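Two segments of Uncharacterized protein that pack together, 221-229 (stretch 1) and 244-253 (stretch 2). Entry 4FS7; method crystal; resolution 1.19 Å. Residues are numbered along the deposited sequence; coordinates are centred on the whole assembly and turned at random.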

ATOM      1  N   TYR A 221      13.371   1.894   1.875  1.00 12.01           N
ATOM      2  CA  TYR A 221      12.688   0.759   1.276  1.00 11.93           C
ATOM      3  C   TYR A 221      11.235   1.000   1.049  1.00 10.78           C
ATOM      4  O   TYR A 221      10.524   1.394   1.967  1.00 12.05           O
ATOM      5  CB  TYR A 221      12.875  -0.482   2.170  1.00 12.90           C
ATOM      6  CG  TYR A 221      12.210  -1.744   1.648  1.00 13.93           C
ATOM      7  CD1 TYR A 221      10.871  -2.043   1.906  1.00 13.86           C
ATOM      8  CD2 TYR A 221      12.903  -2.608   0.850  1.00 19.73           C
ATOM      9  CE1 TYR A 221      10.286  -3.196   1.425  1.00 14.65           C
ATOM     10  CE2 TYR A 221      12.306  -3.746   0.322  1.00 19.41           C
ATOM     11  CZ  TYR A 221      10.987  -4.032   0.605  1.00 19.47           C
ATOM     12  OH  TYR A 221      10.384  -5.187   0.098  1.00 23.12           O
ATOM     13  N   LEU A 222      10.771   0.700  -0.157  1.00 10.55           N
ATOM     14  CA  LEU A 222       9.319   0.641  -0.482  1.00  9.89           C
ATOM     15  C   LEU A 222       8.994  -0.740  -1.012  1.00  9.89           C
ATOM     16  O   LEU A 222       9.584  -1.189  -1.982  1.00 11.35           O
ATOM     17  CB  LEU A 222       8.855   1.623  -1.581  1.00 12.13           C
ATOM     18  CG  LEU A 222       9.132   3.095  -1.393  1.00 13.36           C
ATOM     19  CD1 LEU A 222       8.668   3.936  -2.597  1.00 13.90           C
ATOM     20  CD2 LEU A 222       8.556   3.653  -0.126  1.00 14.91           C
ATOM     21  N   GLY A 223       8.023  -1.408  -0.387  1.00  9.87           N
ATOM     22  CA  GLY A 223       7.659  -2.767  -0.715  1.00  9.94           C
ATOM     23  C   GLY A 223       6.773  -2.897  -1.954  1.00  9.94           C
ATOM     24  O   GLY A 223       6.365  -1.915  -2.612  1.00  9.91           O
ATOM     25  N   ASP A 224       6.474  -4.138  -2.272  1.00  9.41           N
ATOM     26  CA  ASP A 224       5.718  -4.467  -3.447  1.00  9.06           C
ATOM     27  C   ASP A 224       4.352  -3.777  -3.435  1.00  8.80           C
ATOM     28  O   ASP A 224       3.666  -3.800  -2.412  1.00  9.74           O
ATOM     29  CB  ASP A 224       5.468  -5.991  -3.566  1.00  9.89           C
ATOM     30  CG  ASP A 224       6.717  -6.843  -3.731  1.00 11.66           C
ATOM     31  OD1 ASP A 224       7.823  -6.312  -3.854  1.00 11.95           O
ATOM     32  OD2 ASP A 224       6.535  -8.081  -3.741  1.00 16.79           O
ATOM     33  N   PHE A 225       3.961  -3.127  -4.528  1.00  8.22           N
ATOM     34  CA  PHE A 225       2.694  -2.452  -4.652  1.00  8.31           C
ATOM     35  C   PHE A 225       2.464  -1.357  -3.594  1.00  8.67           C
ATOM     36  O   PHE A 225       1.350  -0.924  -3.380  1.00  9.12           O
ATOM     37  CB  PHE A 225       1.495  -3.435  -4.621  1.00  9.78           C
ATOM     38  CG  PHE A 225       1.415  -4.350  -5.801  1.00  8.42           C
ATOM     39  CD1 PHE A 225       0.691  -3.972  -6.943  1.00  9.55           C
ATOM     40  CD2 PHE A 225       1.985  -5.593  -5.773  1.00  9.88           C
ATOM     41  CE1 PHE A 225       0.588  -4.820  -8.025  1.00 10.49           C
ATOM     42  CE2 PHE A 225       1.874  -6.437  -6.888  1.00 11.09           C
ATOM     43  CZ  PHE A 225       1.174  -6.046  -7.971  1.00  9.91           C
ATOM     44  N   ALA A 226       3.529  -0.833  -2.962  1.00  8.81           N
ATOM     45  CA  ALA A 226       3.318   0.067  -1.817  1.00  8.74           C
ATOM     46  C   ALA A 226       2.596   1.336  -2.132  1.00  8.46           C
ATOM     47  O   ALA A 226       1.879   1.871  -1.267  1.00  9.68           O
ATOM     48  CB  ALA A 226       4.627   0.360  -1.082  1.00 10.49           C
ATOM     49  N   LEU A 227       2.794   1.837  -3.355  1.00  8.67           N
ATOM     50  CA  LEU A 227       2.158   3.072  -3.803  1.00  8.92           C
ATOM     51  C   LEU A 227       1.326   2.795  -5.052  1.00  9.44           C
ATOM     52  O   LEU A 227       1.103   3.696  -5.851  1.00 10.16           O
ATOM     53  CB  LEU A 227       3.201   4.178  -4.014  1.00  9.50           C
ATOM     54  CG  LEU A 227       3.861   4.700  -2.739  1.00 12.61           C
ATOM     55  CD1 LEU A 227       5.057   5.601  -3.079  1.00 15.15           C
ATOM     56  CD2 LEU A 227       2.801   5.475  -1.963  1.00 16.33           C
ATOM     57  N   SER A 228       0.825   1.586  -5.206  1.00  8.54           N
ATOM     58  CA  SER A 228       0.023   1.245  -6.380  1.00  8.37           C
ATOM     59  C   SER A 228      -1.326   1.909  -6.328  1.00  9.21           C
ATOM     60  O   SER A 228      -1.967   2.004  -5.268  1.00 10.15           O
ATOM     61  CB  SER A 228      -0.130  -0.261  -6.432  1.00  9.80           C
ATOM     62  OG  SER A 228      -1.029  -0.657  -7.437  1.00 10.97           O
ATOM     63  N   LYS A 229      -1.813   2.362  -7.472  1.00  9.08           N
ATOM     64  CA  LYS A 229      -3.125   3.001  -7.561  1.00 10.00           C
ATOM     65  C   LYS A 229      -3.257   4.133  -6.554  1.00 10.70           C
ATOM     66  O   LYS A 229      -4.253   4.235  -5.828  1.00 12.64           O
ATOM     67  CB  LYS A 229      -4.243   1.983  -7.386  1.00 11.75           C
ATOM     68  CG  LYS A 229      -4.380   1.073  -8.578  1.00 16.94           C
ATOM     69  CD  LYS A 229      -5.056   1.769  -9.766  1.00 23.03           C
ATOM     70  CE  LYS A 229      -5.128   0.797 -10.862  1.00 22.44           C
ATOM     71  NZ  LYS A 229      -5.187   1.417 -12.174  1.00 21.29           N
TER
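Stretch 2 244-253: LGKSVFYGCT

Stretch 2 lies beside stretch 1 in the same direction, and a ladder of hydrogen bonds follows the register. At its start Gly 245 N donates to Leu 222 O at 2.8 Å, nearly straight, in the parallel bridge that pairs Leu 222 with Leu 244, whose CA atoms are 5.0 Å apart. One step on, the side chain of Asp 224 takes over as acceptor: its OD1 receives Lys 246 N at 2.9 Å, and Phe 225 N donates to Lys 246 O at 3.0 Å. Leu 227 N then reaches Val 248 O at 2.9 Å. At the far end Tyr 250 O accepts twice, from Ser 228 OG at 2.8 Å and from Lys 229 N at 3.0 Å, while Lys 229 NZ folds back to Gly 251 O at 2.8 Å. A water joins the outer side chains, donating to Asp 224 OD2 at 2.7 Å and accepting from Lys 246 NZ at 3.0 Å.

Beyond the bridge the backbone turns rather than extends. Stretch 1 makes a type II turn from Gly 223 to Ala 226 and a type I turn from Phe 225 to Ser 228; stretch 2 answers with a type I turn from Ser 247 to Tyr 250 and a type II turn from Phe 249 to Cys 252. The CA atoms of Phe 225 and Val 248, where the turns lie side by side, are 4.0 Å apart.

At two glycines of stretch 2 a CB would clash with a side chain of stretch 1 as it lies here. A CB on Gly 245 would point toward stretch 1 and fall 2.5 Å from Asp 224 OD1; on Gly 251 it would fall 2.8 Å from Lys 229 CE, and the positive phi there favours glycine in its own right.

Leu 222 and Leu 244 share a face of the short bridge, with Leu 222 CD1 3.9 Å from Leu 244 CD2 and 4.0 Å from Val 248 CG1. Further along, Leu 227 CD1 meets Phe 249 CE1 at 3.5 Å. Phe 225 covers a different part of the contact: Ser 247 CB sits over one face of its ring, 3.5 Å from CZ, and Tyr 250 CB lies 3.7 Å from its CE1. The rings of Phe 225 and Tyr 250 meet obliquely, their planes at 49°. The rule to read here is that four backbone bonds and three from side chains run along the contact, Gly 245 and Gly 251 sit where a CB would clash, and apolar side chains pack beside them.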

ATOM      1  N   LEU A 244      13.640  -0.690  -3.982  1.00 11.29           N
ATOM      2  CA  LEU A 244      12.228  -0.673  -4.346  1.00 10.63           C
ATOM      3  C   LEU A 244      11.849  -2.097  -4.716  1.00 10.55           C
ATOM      4  O   LEU A 244      12.614  -2.767  -5.414  1.00 11.53           O
ATOM      5  CB  LEU A 244      11.951   0.249  -5.550  1.00 12.13           C
ATOM      6  CG  LEU A 244      12.451   1.679  -5.431  1.00 12.43           C
ATOM      7  CD1 LEU A 244      12.177   2.436  -6.700  1.00 16.51           C
ATOM      8  CD2 LEU A 244      11.848   2.384  -4.228  1.00 19.12           C
ATOM      9  N   GLY A 245      10.699  -2.547  -4.212  1.00 10.45           N
ATOM     10  CA  GLY A 245      10.126  -3.833  -4.544  1.00  9.90           C
ATOM     11  C   GLY A 245       9.569  -3.902  -5.955  1.00  9.71           C
ATOM     12  O   GLY A 245       9.966  -3.138  -6.824  1.00 11.84           O
ATOM     13  N   LYS A 246       8.645  -4.837  -6.160  1.00  9.15           N
ATOM     14  CA  LYS A 246       7.980  -5.006  -7.451  1.00  9.21           C
ATOM     15  C   LYS A 246       6.732  -4.134  -7.530  1.00  8.69           C
ATOM     16  O   LYS A 246       6.012  -3.969  -6.536  1.00  9.12           O
ATOM     17  CB  LYS A 246       7.565  -6.459  -7.605  1.00 10.86           C
ATOM     18  CG  LYS A 246       8.686  -7.441  -7.577  1.00 14.89           C
ATOM     19  CD  LYS A 246       8.191  -8.892  -7.335  1.00 18.72           C
ATOM     20  CE  LYS A 246       9.339  -9.856  -7.198  1.00 23.50           C
ATOM     21  NZ  LYS A 246       8.836 -11.174  -6.731  1.00 28.83           N
ATOM     22  N   SER A 247       6.413  -3.616  -8.713  1.00  8.58           N
ATOM     23  CA  SER A 247       5.081  -3.092  -8.940  1.00  8.63           C
ATOM     24  C   SER A 247       4.728  -1.939  -7.977  1.00  7.92           C
ATOM     25  O   SER A 247       3.565  -1.715  -7.693  1.00  8.32           O
ATOM     26  CB  SER A 247       4.021  -4.201  -8.840  1.00  9.63           C
ATOM     27  OG  SER A 247       4.366  -5.297  -9.695  1.00 12.03           O
ATOM     28  N   VAL A 248       5.725  -1.163  -7.548  1.00  8.00           N
ATOM     29  CA  VAL A 248       5.514  -0.213  -6.496  1.00  8.23           C
ATOM     30  C   VAL A 248       4.488   0.838  -6.874  1.00  8.52           C
ATOM     31  O   VAL A 248       3.746   1.276  -6.012  1.00  9.00           O
ATOM     32  CB  VAL A 248       6.830   0.430  -6.009  1.00  9.01           C
ATOM     33  CG1 VAL A 248       6.581   1.520  -4.966  1.00 10.59           C
ATOM     34  CG2 VAL A 248       7.801  -0.609  -5.464  1.00 10.46           C
ATOM     35  N   PHE A 249       4.496   1.265  -8.146  1.00  8.16           N
ATOM     36  CA  PHE A 249       3.610   2.256  -8.623  1.00  7.88           C
ATOM     37  C   PHE A 249       2.601   1.691  -9.636  1.00  9.43           C
ATOM     38  O   PHE A 249       2.053   2.398 -10.497  1.00 10.22           O
ATOM     39  CB  PHE A 249       4.379   3.425  -9.263  1.00  8.87           C
ATOM     40  CG  PHE A 249       5.250   4.138  -8.282  1.00  9.70           C
ATOM     41  CD1 PHE A 249       4.735   5.157  -7.467  1.00 10.60           C
ATOM     42  CD2 PHE A 249       6.570   3.765  -8.106  1.00 10.72           C
ATOM     43  CE1 PHE A 249       5.528   5.795  -6.531  1.00 12.59           C
ATOM     44  CE2 PHE A 249       7.356   4.395  -7.197  1.00 13.73           C
ATOM     45  CZ  PHE A 249       6.843   5.404  -6.383  1.00 13.61           C
ATOM     46  N   TYR A 250       2.289   0.417  -9.502  1.00  8.46           N
ATOM     47  CA  TYR A 250       1.423  -0.241 -10.474  1.00  8.75           C
ATOM     48  C   TYR A 250       0.131   0.499 -10.692  1.00  8.30           C
ATOM     49  O   TYR A 250      -0.605   0.784  -9.753  1.00  9.35           O
ATOM     50  CB  TYR A 250       1.101  -1.669  -9.988  1.00  9.03           C
ATOM     51  CG  TYR A 250       0.322  -2.462 -10.985  1.00 10.04           C
ATOM     52  CD1 TYR A 250      -1.051  -2.315 -11.085  1.00 11.41           C
ATOM     53  CD2 TYR A 250       0.942  -3.303 -11.878  1.00 12.04           C
ATOM     54  CE1 TYR A 250      -1.786  -2.961 -12.073  1.00 14.48           C
ATOM     55  CE2 TYR A 250       0.202  -3.986 -12.844  1.00 14.84           C
ATOM     56  CZ  TYR A 250      -1.140  -3.793 -12.945  1.00 15.12           C
ATOM     57  OH  TYR A 250      -1.801  -4.470 -13.974  1.00 21.30           O
ATOM     58  N   GLY A 251      -0.193   0.806 -11.952  1.00  7.93           N
ATOM     59  CA  GLY A 251      -1.474   1.320 -12.296  1.00  8.68           C
ATOM     60  C   GLY A 251      -1.804   2.730 -11.863  1.00 10.58           C
ATOM     61  O   GLY A 251      -2.968   3.112 -11.872  1.00 13.48           O
ATOM     62  N   CYS A 252      -0.803   3.499 -11.418  1.00  9.28           N
ATOM     63  CA  CYS A 252      -1.048   4.893 -11.020  1.00 10.35           C
ATOM     64  C   CYS A 252      -1.465   5.672 -12.255  1.00 11.17           C
ATOM     65  O   CYS A 252      -0.718   5.753 -13.182  1.00 18.47           O
ATOM     66  CB  CYS A 252       0.175   5.531 -10.395  1.00 11.23           C
ATOM     67  SG  CYS A 252       0.557   4.896  -8.755  1.00 11.67           S
ATOM     68  N   THR A 253      -2.648   6.232 -12.278  1.00 11.82           N
ATOM     69  CA  THR A 253      -3.162   6.875 -13.489  1.00 14.23           C
ATOM     70  C   THR A 253      -2.898   8.383 -13.578  1.00 13.24           C
ATOM     71  O   THR A 253      -3.025   8.970 -14.657  1.00 16.95           O
ATOM     72  CB  THR A 253      -4.692   6.629 -13.619  1.00 18.54           C
ATOM     73  OG1 THR A 253      -5.369   7.214 -12.521  1.00 22.92           O
ATOM     74  CG2 THR A 253      -4.995   5.152 -13.698  1.00 26.21           C
TER
HETATM   75  O   HOH W   1       7.954 -10.366  -3.968  1.00 30.83           O